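Spermidine/putrescine ABC transporter, periplasmic binding protein (Treponema pallidum, PDB 2V84) probably binds polyamines such as spermidine and putrescine in the periplasm and serves as the receptor component of an ABC transporter. Local coordinates at residues F279-P282 and A283-A286; A335-N338 and A339-F342. All coordinates share one frame; numbering follows the deposited sequence.

Contact 1. Residues F279-P282 and A283-A286; sequences FLEP and AHYA
Phe279 and Tyr285 meet through their rings, with CE2 of Phe279 3.6 Å from CE1 of Tyr285. The ring planes stand nearly upright to each other, at 86°, but the rings are set obliquely. Leu280 lies alongside Tyr285 and points the same way, its CD2 4.1 Å from Tyr285 CD1. The carbonyl O of Phe279 sits at the edge of the Tyr285 ring, in its plane, 3.5 Å from CD1. Tyr285 has CG anti to its own N (chi1 -161°), which swings the ring back towards Phe279 and Leu280.

Backbone bonds start the second helix here. Glu281 O accepts a hydrogen bond from Tyr285 N at 2.7 Å, and Pro282 O accepts one from Ala286 N at 2.9 Å. On another side of the turn, Glu281 CB rests near the His284 ring in the given one of its two conformers.

Further out, Tyr127 stacks on Phe279 and its carbonyl O takes the Tyr285 hydroxyl. His299 stacks on the Tyr285 ring and bonds to Leu280 O. This is the short connection between helices 269-279 and 282-292, with Glu281 at the N-cap and Pro282 in the first turn of the second helix.

Contact 2. Residues A335-N338 and A339-F342; sequences AHWN and AVRF
Arg341 runs alongside the indole of Trp337, and the two side chains point the same way. Arg341 CB lies over one face of the indole, 4.0 Å from the centroid of the five-membered ring of Trp337 and 20° off the ring normal. This is a CH-pi contact. Arg341 CB is also 3.2 Å from Trp337 O. Arg341 CG follows along the ring system, 4.0 Å from Trp337 NE1. The chain bends at chi2 (54°), and Arg341 CD still keeps within reach of Trp337 CZ2. On its other flank Arg341 CG sits over the centre of the Phe342 ring, so this one carbon lies between the indole and the phenyl ring. Beyond CD the guanidinium leaves the indole, and NH2 forms a salt bridge with Asp164.

Val340 meets the benzene part of the same indole, with Val340 CG1 3.9 Å from Trp337 CZ3. Asn338, in the given one of its two conformers, lies side by side with Phe342.

Hydrogen bonds typical of an alpha-helix hold the backbone. Val340 N reaches His336 O, and Arg341 N reaches Trp337 O at 2.7 Å. Phe342 N bonds to Asn338 O.

All this belongs to the last turns of helix 330-342. Trp337 packs on Met166, a predicted spermidine-binding residue, and on Val169, both of helix 166-176. Phe207 of strand 204-207 meets the indole edge-to-face and also touches Val340 and Arg341. His336 and Val340 pack against helix 186-200.

Both contacts are local, but they lie on opposite sides of the chain's centre, with centres about 40 Å apart and no touch between them. Contact 1 is largely buried. It joins two successive helices at a turn, and its chemistry is mostly aromatic, packed against strand 125-137. Contact 2 is partly buried and stays within one helix, near the C-terminus. Its Trp337 and Val340 are buried, while Ala335, Asn338 and Phe342 are exposed. The charged end of Arg341 turns outside the contact, to Asp164. Contact 1 lies away from the predicted spermidine site, whereas contact 2 borders it through Trp337. The two contacts share no helix or strand.

Contact 1. Residues F279-P282 and A283-A286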
loop_
_atom_site.group_PDB
_atom_site.type_symbol
_atom_site.label_atom_id
_atom_site.label_comp_id
_atom_site.label_asym_id
_atom_site.label_seq_id
_atom_site.Cartn_x
_atom_site.Cartn_y
_atom_site.Cartn_z
ATOM N N PHE A 279 7.477 -14.652 9.089
ATOM C CA PHE A 279 6.899 -14.079 7.868
ATOM C C PHE A 279 7.972 -13.862 6.801
ATOM O O PHE A 279 7.726 -14.015 5.599
ATOM C CB PHE A 279 6.209 -12.772 8.245
ATOM C CG PHE A 279 5.312 -12.221 7.188
ATOM C CD1 PHE A 279 4.013 -12.714 7.024
ATOM C CD2 PHE A 279 5.752 -11.177 6.378
ATOM C CE1 PHE A 279 3.170 -12.177 6.034
ATOM C CE2 PHE A 279 4.913 -10.625 5.401
ATOM C CZ PHE A 279 3.622 -11.143 5.229
ATOM N N LEU A 280 9.177 -13.519 7.262
ATOM C CA LEU A 280 10.319 -13.290 6.376
ATOM C C LEU A 280 11.111 -14.556 6.008
ATOM O O LEU A 280 12.114 -14.458 5.308
ATOM C CB LEU A 280 11.270 -12.245 6.961
ATOM C CG LEU A 280 10.741 -10.801 7.055
ATOM C CD1 LEU A 280 11.785 -9.930 7.739
ATOM C CD2 LEU A 280 10.343 -10.229 5.710
ATOM N N GLU A 281 10.677 -15.720 6.486
ATOM C CA GLU A 281 11.203 -16.985 5.973
ATOM C C GLU A 281 10.846 -17.057 4.485
ATOM O O GLU A 281 9.705 -16.806 4.139
ATOM C CB GLU A 281 10.600 -18.167 6.727
ATOM C CG GLU A 281 11.501 -19.385 6.794
ATOM C CD GLU A 281 12.745 -19.184 7.650
ATOM O OE1 GLU A 281 12.611 -19.064 8.902
ATOM O OE2 GLU A 281 13.861 -19.191 7.068
ATOM N N PRO A 282 11.824 -17.375 3.615
ATOM C CA PRO A 282 11.696 -17.306 2.146
ATOM C C PRO A 282 10.454 -17.964 1.557
ATOM O O PRO A 282 9.785 -17.360 0.710
ATOM C CB PRO A 282 12.952 -18.031 1.671
ATOM C CG PRO A 282 13.943 -17.703 2.726
ATOM C CD PRO A 282 13.177 -17.814 3.999
ATOM N N ALA A 283 10.163 -19.195 1.992
ATOM C CA ALA A 283 8.986 -19.917 1.509
ATOM C C ALA A 283 7.681 -19.310 2.000
ATOM O O ALA A 283 6.676 -19.310 1.274
ATOM C CB ALA A 283 9.063 -21.394 1.892
ATOM N N HIS A 284 7.710 -18.787 3.225
ATOM C CA HIS A 284 6.542 -18.193 3.864
ATOM C C HIS A 284 6.267 -16.782 3.361
ATOM O O HIS A 284 5.110 -16.361 3.285
ATOM C CB HIS A 284 6.712 -18.211 5.379
ATOM C CG HIS A 284 6.701 -19.591 5.959
ATOM N ND1 HIS A 284 7.834 -20.374 6.043
ATOM C CD2 HIS A 284 5.690 -20.339 6.457
ATOM C CE1 HIS A 284 7.523 -21.537 6.586
ATOM N NE2 HIS A 284 6.230 -21.538 6.854
ATOM N N TYR A 285 7.335 -16.060 3.028
ATOM C CA TYR A 285 7.213 -14.777 2.341
ATOM C C TYR A 285 6.715 -14.968 0.913
ATOM O O TYR A 285 5.838 -14.232 0.451
ATOM C CB TYR A 285 8.509 -13.968 2.350
ATOM C CG TYR A 285 8.202 -12.520 2.047
ATOM C CD1 TYR A 285 7.614 -11.702 3.012
ATOM C CD2 TYR A 285 8.456 -11.983 0.794
ATOM C CE1 TYR A 285 7.309 -10.388 2.750
ATOM C CE2 TYR A 285 8.145 -10.661 0.508
ATOM C CZ TYR A 285 7.561 -9.875 1.485
ATOM O OH TYR A 285 7.244 -8.563 1.218
ATOM N N ALA A 286 7.240 -15.978 0.229
ATOM C CA ALA A 286 6.776 -16.290 -1.118
ATOM C C ALA A 286 5.301 -16.680 -1.126
ATOM O O ALA A 286 4.575 -16.280 -2.022
ATOM C CB ALA A 286 7.613 -17.356 -1.741
#

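Contact 2. Residues A335-N338 and A339-F342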
loop_
_atom_site.group_PDB
_atom_site.type_symbol
_atom_site.label_atom_id
_atom_site.label_comp_id
_atom_site.label_asym_id
_atom_site.label_seq_id
_atom_site.Cartn_x
_atom_site.Cartn_y
_atom_site.Cartn_z
ATOM N N ALA A 335 -7.028 20.436 3.245
ATOM C CA ALA A 335 -7.868 21.541 2.798
ATOM C C ALA A 335 -8.216 21.428 1.330
ATOM O O ALA A 335 -9.354 21.681 0.935
ATOM C CB ALA A 335 -7.185 22.880 3.085
ATOM N N HIS A 336 -7.244 21.027 0.516
ATOM C CA HIS A 336 -7.500 20.799 -0.893
ATOM C C HIS A 336 -8.330 19.530 -1.101
ATOM O O HIS A 336 -9.259 19.520 -1.911
ATOM C CB HIS A 336 -6.189 20.711 -1.674
ATOM C CG HIS A 336 -5.499 22.030 -1.843
ATOM N ND1 HIS A 336 -6.028 23.055 -2.597
ATOM C CD2 HIS A 336 -4.319 22.489 -1.363
ATOM C CE1 HIS A 336 -5.210 24.091 -2.568
ATOM N NE2 HIS A 336 -4.162 23.773 -1.829
ATOM N N TRP A 337 -8.001 18.470 -0.361
ATOM C CA TRP A 337 -8.700 17.204 -0.537
ATOM C C TRP A 337 -10.177 17.228 -0.119
ATOM O O TRP A 337 -11.009 16.697 -0.819
ATOM C CB TRP A 337 -7.946 16.066 0.128
ATOM C CG TRP A 337 -8.649 14.757 0.082
ATOM C CD1 TRP A 337 -9.248 14.110 1.133
ATOM C CD2 TRP A 337 -8.826 13.912 -1.065
ATOM N NE1 TRP A 337 -9.786 12.924 0.712
ATOM C CE2 TRP A 337 -9.538 12.770 -0.631
ATOM C CE3 TRP A 337 -8.454 14.009 -2.414
ATOM C CZ2 TRP A 337 -9.908 11.735 -1.505
ATOM C CZ3 TRP A 337 -8.819 12.972 -3.281
ATOM C CH2 TRP A 337 -9.537 11.855 -2.816
ATOM N N ASN A 338 -10.486 17.839 1.022
ATOM C CA ASN A 338 -11.876 17.919 1.467
ATOM C C ASN A 338 -12.776 18.658 0.457
ATOM O O ASN A 338 -13.974 18.379 0.357
ATOM C CB ASN A 338 -11.972 18.517 2.883
ATOM C CG ASN A 338 -11.631 17.503 3.987
ATOM O OD1 ASN A 338 -11.501 16.305 3.745
ATOM N ND2 ASN A 338 -11.501 17.994 5.208
ATOM N N ALA A 339 -12.177 19.571 -0.309
ATOM C CA ALA A 339 -12.851 20.294 -1.368
ATOM C C ALA A 339 -13.033 19.392 -2.599
ATOM O O ALA A 339 -14.114 19.323 -3.174
ATOM C CB ALA A 339 -12.065 21.535 -1.734
ATOM N N VAL A 340 -11.964 18.711 -3.003
ATOM C CA VAL A 340 -12.034 17.722 -4.087
ATOM C C VAL A 340 -13.083 16.648 -3.774
ATOM O O VAL A 340 -13.874 16.249 -4.643
ATOM C CB VAL A 340 -10.671 16.987 -4.260
ATOM C CG1 VAL A 340 -10.813 15.764 -5.187
ATOM C CG2 VAL A 340 -9.602 17.931 -4.764
ATOM N N ARG A 341 -13.073 16.186 -2.531
ATOM C CA ARG A 341 -13.780 14.972 -2.150
ATOM C C ARG A 341 -15.247 15.195 -1.776
ATOM O O ARG A 341 -16.086 14.324 -2.036
ATOM C CB ARG A 341 -12.990 14.246 -1.050
ATOM C CG ARG A 341 -13.583 12.958 -0.490
ATOM C CD ARG A 341 -13.928 11.912 -1.560
ATOM N NE ARG A 341 -14.419 10.692 -0.915
ATOM C CZ ARG A 341 -15.673 10.502 -0.510
ATOM N NH1 ARG A 341 -16.593 11.445 -0.683
ATOM N NH2 ARG A 341 -16.013 9.360 0.075
ATOM N N PHE A 342 -15.559 16.351 -1.187
ATOM C CA PHE A 342 -16.919 16.617 -0.700
ATOM C C PHE A 342 -17.653 17.769 -1.387
ATOM O O PHE A 342 -18.742 18.155 -0.949
ATOM C CB PHE A 342 -16.916 16.856 0.813
ATOM C CG PHE A 342 -16.424 15.691 1.613
ATOM C CD1 PHE A 342 -17.136 14.493 1.634
ATOM C CD2 PHE A 342 -15.271 15.799 2.367
ATOM C CE1 PHE A 342 -16.694 13.417 2.370
ATOM C CE2 PHE A 342 -14.814 14.725 3.114
ATOM C CZ PHE A 342 -15.532 13.525 3.116
#